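Local coordinates for protein glycerol dehydratase (Clostridium butyricum, PDB 1R9D) that dehydrates glycerol without coenzyme B12 and belongs to the glycyl radical enzymes related to pyruvate formate lyase, at residues A[410-415]-A[423-428]; A[508-513]-A[629-634]; A[543-548]-A[634-639]. All coordinates share one frame; numbering follows the deposited sequence.

Interaction 1 (A[410-415]-A[423-428]); sequences VIIPAL and EDARDY
I411 places its CG2 methyl over the centre of one face of the Y428 ring. The methyl carbon sits 3.6 Å from the ring centroid and only 4° off the ring normal, so this is a centred CH-pi contact. The CG1 branch of I411 ends at the hydroxyl end of the ring, with CD1 3.5 Å from Y428 OH.

L415 meets the same side chain nearer its root. Its CD1 lies 3.6 Å from Y428 CB. I412 CG1 lies 4.1 Å from Y428 CE2, neither over the face nor at the edge. The side chains of I411, I412 and L415 each cross the tyrosine at about a right angle. Y428 CG stands between its own backbone N and carbonyl carbon (chi1 83°), which turns the ring back over the helix of 410-415.

A425 fills the space between the two backbones. Its CB touches L415 CB at 3.9 Å and also packs on I412 CG2. The small side chain lets the CA atoms of I412 and A425 approach to 5.2 Å. At the outer side, I412 CD1 rests on the aliphatic part of R426, 4.1 Å from CG.

The contact across the segments is apolar, and polar groups are held from outside. Y428 OH is hydrogen-bonded to D408 OD1, and R379 makes a cation-pi contact with the ring. The R426 chain is extended from CG to NE, and NH1 bonds S349 O. Y406, on strand 404-407, packs against both I411 and Y428.

Together these residues form a buried packing of two consecutive short helices joined by a short loop. Helix 408-417 follows directly on strand 404-407. Helix 422-426 and the turn after it, with Y428, pack against its side within the pyruvate formate lyase-like region.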
loop_
_atom_site.group_PDB
_atom_site.type_symbol
_atom_site.label_atom_id
_atom_site.label_comp_id
_atom_site.label_asym_id
_atom_site.label_seq_id
_atom_site.Cartn_x
_atom_site.Cartn_y
_atom_site.Cartn_z
ATOM N N VAL A 410 37.955 -14.274 -5.751
ATOM C CA VAL A 410 37.603 -12.912 -5.350
ATOM C C VAL A 410 36.110 -12.835 -5.029
ATOM O O VAL A 410 35.699 -12.272 -4.013
ATOM C CB VAL A 410 37.901 -11.878 -6.475
ATOM C CG1 VAL A 410 37.250 -10.534 -6.146
ATOM C CG2 VAL A 410 39.396 -11.695 -6.632
ATOM N N ILE A 411 35.298 -13.427 -5.895
ATOM C CA ILE A 411 33.852 -13.381 -5.729
ATOM C C ILE A 411 33.297 -13.991 -4.445
ATOM O O ILE A 411 32.443 -13.388 -3.797
ATOM C CB ILE A 411 33.153 -14.008 -6.956
ATOM C CG1 ILE A 411 33.446 -13.146 -8.187
ATOM C CG2 ILE A 411 31.647 -14.116 -6.713
ATOM C CD1 ILE A 411 32.956 -13.742 -9.496
ATOM N N ILE A 412 33.773 -15.173 -4.073
ATOM C CA ILE A 412 33.283 -15.822 -2.861
ATOM C C ILE A 412 33.525 -14.947 -1.623
ATOM O O ILE A 412 32.591 -14.665 -0.873
ATOM C CB ILE A 412 33.909 -17.233 -2.709
ATOM C CG1 ILE A 412 33.389 -18.133 -3.840
ATOM C CG2 ILE A 412 33.550 -17.837 -1.358
ATOM C CD1 ILE A 412 33.999 -19.526 -3.886
ATOM N N PRO A 413 34.773 -14.491 -1.399
ATOM C CA PRO A 413 35.053 -13.640 -0.233
ATOM C C PRO A 413 34.223 -12.349 -0.256
ATOM O O PRO A 413 33.694 -11.915 0.769
ATOM C CB PRO A 413 36.549 -13.350 -0.364
ATOM C CG PRO A 413 37.071 -14.567 -1.045
ATOM C CD PRO A 413 36.023 -14.853 -2.093
ATOM N N ALA A 414 34.125 -11.729 -1.430
ATOM C CA ALA A 414 33.350 -10.503 -1.574
ATOM C C ALA A 414 31.888 -10.727 -1.175
ATOM O O ALA A 414 31.274 -9.875 -0.527
ATOM C CB ALA A 414 33.432 -9.995 -3.014
ATOM N N LEU A 415 31.331 -11.871 -1.559
ATOM C CA LEU A 415 29.943 -12.179 -1.221
ATOM C C LEU A 415 29.762 -12.414 0.278
ATOM O O LEU A 415 28.787 -11.944 0.871
ATOM C CB LEU A 415 29.460 -13.408 -2.003
ATOM C CG LEU A 415 29.209 -13.178 -3.497
ATOM C CD1 LEU A 415 28.826 -14.499 -4.179
ATOM C CD2 LEU A 415 28.096 -12.154 -3.663
ATOM N N GLU A 423 28.663 -21.220 2.530
ATOM C CA GLU A 423 28.020 -22.241 1.709
ATOM C C GLU A 423 27.276 -21.598 0.537
ATOM O O GLU A 423 27.410 -22.035 -0.608
ATOM C CB GLU A 423 27.038 -23.062 2.551
ATOM C CG GLU A 423 26.752 -24.445 1.982
ATOM C CD GLU A 423 25.560 -25.136 2.637
ATOM O OE1 GLU A 423 25.396 -25.015 3.872
ATOM O OE2 GLU A 423 24.795 -25.814 1.910
ATOM N N ASP A 424 26.492 -20.560 0.824
ATOM C CA ASP A 424 25.737 -19.869 -0.220
ATOM C C ASP A 424 26.661 -19.156 -1.208
ATOM O O ASP A 424 26.432 -19.196 -2.413
ATOM C CB ASP A 424 24.761 -18.855 0.393
ATOM C CG ASP A 424 23.499 -19.509 0.944
ATOM O OD1 ASP A 424 23.219 -20.673 0.591
ATOM O OD2 ASP A 424 22.773 -18.846 1.719
ATOM N N ALA A 425 27.704 -18.503 -0.700
ATOM C CA ALA A 425 28.644 -17.794 -1.567
ATOM C C ALA A 425 29.325 -18.753 -2.547
ATOM O O ALA A 425 29.551 -18.406 -3.705
ATOM C CB ALA A 425 29.701 -17.065 -0.728
ATOM N N ARG A 426 29.643 -19.959 -2.083
ATOM C CA ARG A 426 30.292 -20.956 -2.925
ATOM C C ARG A 426 29.394 -21.437 -4.060
ATOM O O ARG A 426 29.881 -21.948 -5.068
ATOM C CB ARG A 426 30.728 -22.167 -2.091
ATOM C CG ARG A 426 32.008 -21.942 -1.310
ATOM C CD ARG A 426 32.329 -23.122 -0.411
ATOM N NE ARG A 426 33.649 -22.981 0.201
ATOM C CZ ARG A 426 34.058 -23.679 1.253
ATOM N NH1 ARG A 426 33.248 -24.566 1.812
ATOM N NH2 ARG A 426 35.279 -23.491 1.745
ATOM N N ASP A 427 28.087 -21.260 -3.901
ATOM C CA ASP A 427 27.132 -21.708 -4.912
ATOM C C ASP A 427 26.634 -20.561 -5.797
ATOM O O ASP A 427 25.548 -20.630 -6.364
ATOM C CB ASP A 427 25.948 -22.389 -4.212
ATOM C CG ASP A 427 25.091 -23.205 -5.164
ATOM O OD1 ASP A 427 25.658 -23.986 -5.958
ATOM O OD2 ASP A 427 23.848 -23.071 -5.106
ATOM N N TYR A 428 27.439 -19.515 -5.935
ATOM C CA TYR A 428 27.034 -18.366 -6.731
ATOM C C TYR A 428 26.939 -18.616 -8.229
ATOM O O TYR A 428 27.574 -19.515 -8.778
ATOM C CB TYR A 428 27.990 -17.185 -6.488
ATOM C CG TYR A 428 29.270 -17.214 -7.303
ATOM C CD1 TYR A 428 29.319 -16.667 -8.591
ATOM C CD2 TYR A 428 30.431 -17.795 -6.792
ATOM C CE1 TYR A 428 30.490 -16.695 -9.341
ATOM C CE2 TYR A 428 31.607 -17.830 -7.538
ATOM C CZ TYR A 428 31.629 -17.277 -8.809
ATOM O OH TYR A 428 32.799 -17.288 -9.534
#

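Interaction 2 (A[508-513]-A[629-634]); sequences CIDIAH and NPRGGN
An Asx turn overlapping a type I beta turn shapes the loop before strand 634-635, and this loop docks on helix 484-516 through D510 and R631. R631 grips the carboxylate side-on. NE gives a nearly straight bond to the syn lone pair of D510 OD1 (3.2 Å, 169°), an oxygen lying in the guanidinium plane. NH2 meets D510 OD2 at 2.9 Å, also on the syn side but somewhat tilted. The two flat groups are nearly coplanar, 24° apart. D510 CG is anti to its backbone N (chi1 -152°), which carries the carboxylate out toward the loop.

Beside the salt bridge, I511 CG1 packs on P630 CG at 3.7 Å. The turn runs from N629 to G632. N629 OD1 accepts from R631 N at 2.8 Å and from G633 N at 2.9 Å, the donors coming from opposite faces of the amide plane. Further out, R631 NH1 bonds N544 OD1, W445 makes a cation-pi contact with R631, and P196 of the second subunit packs on P630.

A buried charge pair with a bond to each oxygen helps to fix the guanidinium's position and rotation. The carboxylate probably offsets the cost of burying the arginine charge.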
loop_
_atom_site.group_PDB
_atom_site.type_symbol
_atom_site.label_atom_id
_atom_site.label_comp_id
_atom_site.label_asym_id
_atom_site.label_seq_id
_atom_site.Cartn_x
_atom_site.Cartn_y
_atom_site.Cartn_z
ATOM N N CYS A 508 12.717 5.069 -4.808
ATOM C CA CYS A 508 11.350 5.461 -5.142
ATOM C C CYS A 508 10.758 4.485 -6.159
ATOM O O CYS A 508 9.571 4.156 -6.099
ATOM C CB CYS A 508 11.320 6.888 -5.701
ATOM S SG CYS A 508 11.673 8.177 -4.471
ATOM N N ILE A 509 11.593 4.024 -7.085
ATOM C CA ILE A 509 11.175 3.068 -8.103
ATOM C C ILE A 509 10.925 1.718 -7.428
ATOM O O ILE A 509 10.024 0.971 -7.818
ATOM C CB ILE A 509 12.267 2.923 -9.186
ATOM C CG1 ILE A 509 12.420 4.254 -9.925
ATOM C CG2 ILE A 509 11.915 1.807 -10.172
ATOM C CD1 ILE A 509 13.650 4.299 -10.823
ATOM N N ASP A 510 11.727 1.425 -6.405
ATOM C CA ASP A 510 11.632 0.185 -5.630
ATOM C C ASP A 510 10.256 0.154 -4.949
ATOM O O ASP A 510 9.522 -0.840 -5.027
ATOM C CB ASP A 510 12.752 0.175 -4.573
ATOM C CG ASP A 510 13.202 -1.227 -4.176
ATOM O OD1 ASP A 510 12.351 -2.130 -4.033
ATOM O OD2 ASP A 510 14.429 -1.420 -3.981
ATOM N N ILE A 511 9.908 1.255 -4.291
ATOM C CA ILE A 511 8.623 1.369 -3.610
ATOM C C ILE A 511 7.469 1.236 -4.604
ATOM O O ILE A 511 6.464 0.594 -4.308
ATOM C CB ILE A 511 8.509 2.722 -2.863
ATOM C CG1 ILE A 511 9.464 2.732 -1.666
ATOM C CG2 ILE A 511 7.076 2.947 -2.380
ATOM C CD1 ILE A 511 9.598 4.092 -0.989
ATOM N N ALA A 512 7.624 1.824 -5.789
ATOM C CA ALA A 512 6.574 1.770 -6.808
ATOM C C ALA A 512 6.281 0.352 -7.291
ATOM O O ALA A 512 5.115 -0.017 -7.456
ATOM C CB ALA A 512 6.937 2.667 -7.994
ATOM N N HIS A 513 7.324 -0.438 -7.527
ATOM C CA HIS A 513 7.142 -1.816 -7.968
ATOM C C HIS A 513 6.428 -2.632 -6.903
ATOM O O HIS A 513 5.598 -3.484 -7.215
ATOM C CB HIS A 513 8.490 -2.464 -8.295
ATOM C CG HIS A 513 8.968 -2.182 -9.684
ATOM N ND1 HIS A 513 8.485 -2.856 -10.786
ATOM C CD2 HIS A 513 9.858 -1.277 -10.158
ATOM C CE1 HIS A 513 9.055 -2.377 -11.878
ATOM N NE2 HIS A 513 9.892 -1.419 -11.524
ATOM N N ASN A 629 18.014 0.010 0.852
ATOM C CA ASN A 629 16.769 0.053 0.094
ATOM C C ASN A 629 15.551 -0.307 0.947
ATOM O O ASN A 629 15.692 -0.738 2.092
ATOM C CB ASN A 629 16.859 -0.875 -1.131
ATOM C CG ASN A 629 17.104 -2.324 -0.762
ATOM O OD1 ASN A 629 16.448 -2.875 0.126
ATOM N ND2 ASN A 629 18.039 -2.960 -1.461
ATOM N N PRO A 630 14.335 -0.120 0.399
ATOM C CA PRO A 630 13.092 -0.425 1.121
ATOM C C PRO A 630 12.940 -1.888 1.535
ATOM O O PRO A 630 12.076 -2.220 2.348
ATOM C CB PRO A 630 12.002 0.004 0.138
ATOM C CG PRO A 630 12.657 1.101 -0.644
ATOM C CD PRO A 630 14.042 0.555 -0.880
ATOM N N ARG A 631 13.764 -2.760 0.968
ATOM C CA ARG A 631 13.702 -4.179 1.293
ATOM C C ARG A 631 14.683 -4.537 2.405
ATOM O O ARG A 631 14.917 -5.711 2.686
ATOM C CB ARG A 631 13.988 -5.018 0.043
ATOM C CG ARG A 631 12.862 -4.974 -0.992
ATOM C CD ARG A 631 13.306 -5.529 -2.341
ATOM N NE ARG A 631 14.114 -4.571 -3.094
ATOM C CZ ARG A 631 15.419 -4.689 -3.310
ATOM N NH1 ARG A 631 16.089 -5.731 -2.829
ATOM N NH2 ARG A 631 16.054 -3.765 -4.023
ATOM N N GLY A 632 15.252 -3.511 3.032
ATOM C CA GLY A 632 16.195 -3.721 4.118
ATOM C C GLY A 632 17.583 -4.157 3.683
ATOM O O GLY A 632 18.396 -4.579 4.512
ATOM N N GLY A 633 17.863 -4.060 2.385
ATOM C CA GLY A 633 19.166 -4.461 1.887
ATOM C C GLY A 633 20.106 -3.295 1.640
ATOM O O GLY A 633 19.685 -2.140 1.610
ATOM N N ASN A 634 21.385 -3.603 1.459
ATOM C CA ASN A 634 22.392 -2.579 1.207
ATOM C C ASN A 634 22.671 -2.409 -0.275
ATOM O O ASN A 634 22.572 -3.362 -1.048
ATOM C CB ASN A 634 23.706 -2.947 1.894
ATOM C CG ASN A 634 23.770 -2.473 3.325
ATOM O OD1 ASN A 634 23.994 -1.290 3.593
ATOM N ND2 ASN A 634 23.563 -3.393 4.261
#

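Interaction 3 (A[543-548]-A[634-639])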
loop_
_atom_site.group_PDB
_atom_site.type_symbol
_atom_site.label_atom_id
_atom_site.label_comp_id
_atom_site.label_asym_id
_atom_site.label_seq_id
_atom_site.Cartn_x
_atom_site.Cartn_y
_atom_site.Cartn_z
ATOM N N TYR A 543 18.253 -12.696 0.816
ATOM C CA TYR A 543 19.270 -11.677 0.567
ATOM C C TYR A 543 18.693 -10.544 -0.284
ATOM O O TYR A 543 18.032 -10.797 -1.287
ATOM C CB TYR A 543 20.469 -12.302 -0.165
ATOM C CG TYR A 543 21.149 -13.420 0.597
ATOM C CD1 TYR A 543 21.168 -14.726 0.101
ATOM C CD2 TYR A 543 21.773 -13.171 1.815
ATOM C CE1 TYR A 543 21.801 -15.763 0.807
ATOM C CE2 TYR A 543 22.402 -14.194 2.529
ATOM C CZ TYR A 543 22.415 -15.483 2.023
ATOM O OH TYR A 543 23.046 -16.483 2.739
ATOM N N ASN A 544 18.941 -9.300 0.122
ATOM C CA ASN A 544 18.444 -8.135 -0.615
ATOM C C ASN A 544 19.540 -7.108 -0.878
ATOM O O ASN A 544 20.301 -6.751 0.025
ATOM C CB ASN A 544 17.313 -7.458 0.156
ATOM C CG ASN A 544 16.017 -8.230 0.082
ATOM O OD1 ASN A 544 15.278 -8.129 -0.896
ATOM N ND2 ASN A 544 15.738 -9.016 1.113
ATOM N N PHE A 545 19.603 -6.622 -2.115
ATOM C CA PHE A 545 20.599 -5.626 -2.500
ATOM C C PHE A 545 20.023 -4.704 -3.563
ATOM O O PHE A 545 18.897 -4.893 -4.020
ATOM C CB PHE A 545 21.851 -6.283 -3.103
ATOM C CG PHE A 545 22.518 -7.288 -2.209
ATOM C CD1 PHE A 545 22.378 -8.648 -2.449
ATOM C CD2 PHE A 545 23.280 -6.874 -1.116
ATOM C CE1 PHE A 545 22.981 -9.591 -1.617
ATOM C CE2 PHE A 545 23.887 -7.810 -0.277
ATOM C CZ PHE A 545 23.738 -9.167 -0.526
ATOM N N SER A 546 20.812 -3.695 -3.925
ATOM C CA SER A 546 20.492 -2.747 -4.995
ATOM C C SER A 546 21.860 -2.457 -5.617
ATOM O O SER A 546 22.823 -2.204 -4.893
ATOM C CB SER A 546 19.854 -1.473 -4.450
ATOM O OG SER A 546 18.504 -1.707 -4.079
ATOM N N GLY A 547 21.956 -2.506 -6.945
ATOM C CA GLY A 547 23.256 -2.311 -7.575
ATOM C C GLY A 547 23.398 -1.355 -8.749
ATOM O O GLY A 547 23.040 -1.697 -9.879
ATOM N N PRO A 548 23.921 -0.144 -8.504
ATOM C CA PRO A 548 24.137 0.898 -9.514
ATOM C C PRO A 548 25.571 0.829 -10.063
ATOM O O PRO A 548 26.516 0.568 -9.315
ATOM C CB PRO A 548 23.849 2.172 -8.737
ATOM C CG PRO A 548 24.457 1.851 -7.389
ATOM C CD PRO A 548 24.047 0.413 -7.141
ATOM N N ASN A 634 21.385 -3.603 1.459
ATOM C CA ASN A 634 22.392 -2.579 1.207
ATOM C C ASN A 634 22.671 -2.409 -0.275
ATOM O O ASN A 634 22.572 -3.362 -1.048
ATOM C CB ASN A 634 23.706 -2.947 1.894
ATOM C CG ASN A 634 23.770 -2.473 3.325
ATOM O OD1 ASN A 634 23.994 -1.290 3.593
ATOM N ND2 ASN A 634 23.563 -3.393 4.261
ATOM N N PHE A 635 23.007 -1.187 -0.666
ATOM C CA PHE A 635 23.377 -0.912 -2.047
ATOM C C PHE A 635 24.815 -1.418 -2.172
ATOM O O PHE A 635 25.572 -1.405 -1.195
ATOM C CB PHE A 635 23.366 0.595 -2.337
ATOM C CG PHE A 635 22.033 1.132 -2.762
ATOM C CD1 PHE A 635 20.959 1.175 -1.876
ATOM C CD2 PHE A 635 21.856 1.620 -4.051
ATOM C CE1 PHE A 635 19.726 1.699 -2.271
ATOM C CE2 PHE A 635 20.626 2.146 -4.460
ATOM C CZ PHE A 635 19.560 2.187 -3.571
ATOM N N GLN A 636 25.181 -1.889 -3.357
ATOM C CA GLN A 636 26.543 -2.349 -3.604
ATOM C C GLN A 636 26.878 -1.888 -5.014
ATOM O O GLN A 636 26.085 -2.065 -5.938
ATOM C CB GLN A 636 26.658 -3.873 -3.476
ATOM C CG GLN A 636 25.663 -4.659 -4.291
ATOM C CD GLN A 636 25.886 -6.159 -4.196
ATOM O OE1 GLN A 636 26.853 -6.623 -3.581
ATOM N NE2 GLN A 636 24.996 -6.925 -4.817
ATOM N N PRO A 637 28.057 -1.281 -5.195
ATOM C CA PRO A 637 28.473 -0.789 -6.508
ATOM C C PRO A 637 29.018 -1.814 -7.493
ATOM O O PRO A 637 29.563 -2.842 -7.112
ATOM C CB PRO A 637 29.517 0.262 -6.152
ATOM C CG PRO A 637 30.206 -0.378 -4.967
ATOM C CD PRO A 637 29.034 -0.899 -4.151
ATOM N N GLY A 638 28.850 -1.508 -8.773
ATOM C CA GLY A 638 29.371 -2.352 -9.830
ATOM C C GLY A 638 30.096 -1.414 -10.784
ATOM O O GLY A 638 29.929 -0.197 -10.683
ATOM N N LEU A 639 30.898 -1.969 -11.689
ATOM C CA LEU A 639 31.637 -1.177 -12.670
ATOM C C LEU A 639 31.579 -1.870 -14.034
ATOM O O LEU A 639 32.529 -2.530 -14.442
ATOM C CB LEU A 639 33.102 -1.009 -12.223
ATOM C CG LEU A 639 33.360 -0.289 -10.891
ATOM C CD1 LEU A 639 34.807 -0.494 -10.483
ATOM C CD2 LEU A 639 33.036 1.200 -11.013
HETATM O O HOH W 1 22.253 -6.242 2.306
#
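F635 turns one face of its ring to S546. S546 CB stands over the centre of that face, 3.5 Å from the centroid and 4° off the normal, a CH-pi contact. The P548 and F635 side chains cross at about a right angle, with P548 CD 4.0 Å from F635 CD2.

On the other side of the strand pair, F545 meets Q636. The Q636 side chain crosses F545 at a slant, its amide plane stacked 22° from the ring plane. Its NE2 is 3.6 Å from F545 CG. Q636 CG sits between its backbone N and carbonyl carbon, and the chain beyond is extended. This brings the amide back across to F545, while OE1 bonds S696 OG. The edge of the F545 ring is approached in plane by N634 O.

The backbones run roughly in the same direction, 40° apart, between these two groups of side chains. S546 pairs with F635 as a parallel bridge. The shortest bond across the segments is Q636 N to S546 O, 2.8 Å. S546 N to N634 O is weak. A CA-H...O contact joins F635 CA to S546 O at 3.2 Å. Beyond it, G638 N bonds P548 O at 3.2 Å. At the start of the pairing a water bridges the two backbones: it donates to N544 O and accepts from N634 N.

Strand 634-635 is thus a short addition beside strand 543-551. On the other side of strand 543-551, the backbones of Y543 and F545 bond that of E443, on strand 442-443. F635 is packed against C503, D506 and N507 of helix 484-516. V624 of helix 607-624 touches both F635 and P548, and P637 rests on C621 of that same helix.

Interactions 2 and 3 are closely joined. They share N634, and their centres are 12 Å apart. N629 ND2 reaches S546 OG at 2.9 Å, and R631 NH2 reaches F545 O at 3.1 Å, both probable hydrogen bonds. The loop held on the helix by interaction 2 therefore also grips the strand of interaction 3. Interaction 1 lies 15 Å from interaction 3, centre to centre, and meets it through D424 OD2 and Y543 OH, 2.6 Å apart. Interactions 1 and 2 do not touch. Bound glycerol lies about 10 Å from residue G547 of interaction 3, and about 14 Å from the Y428 and R631 side chains of interactions 1 and 2.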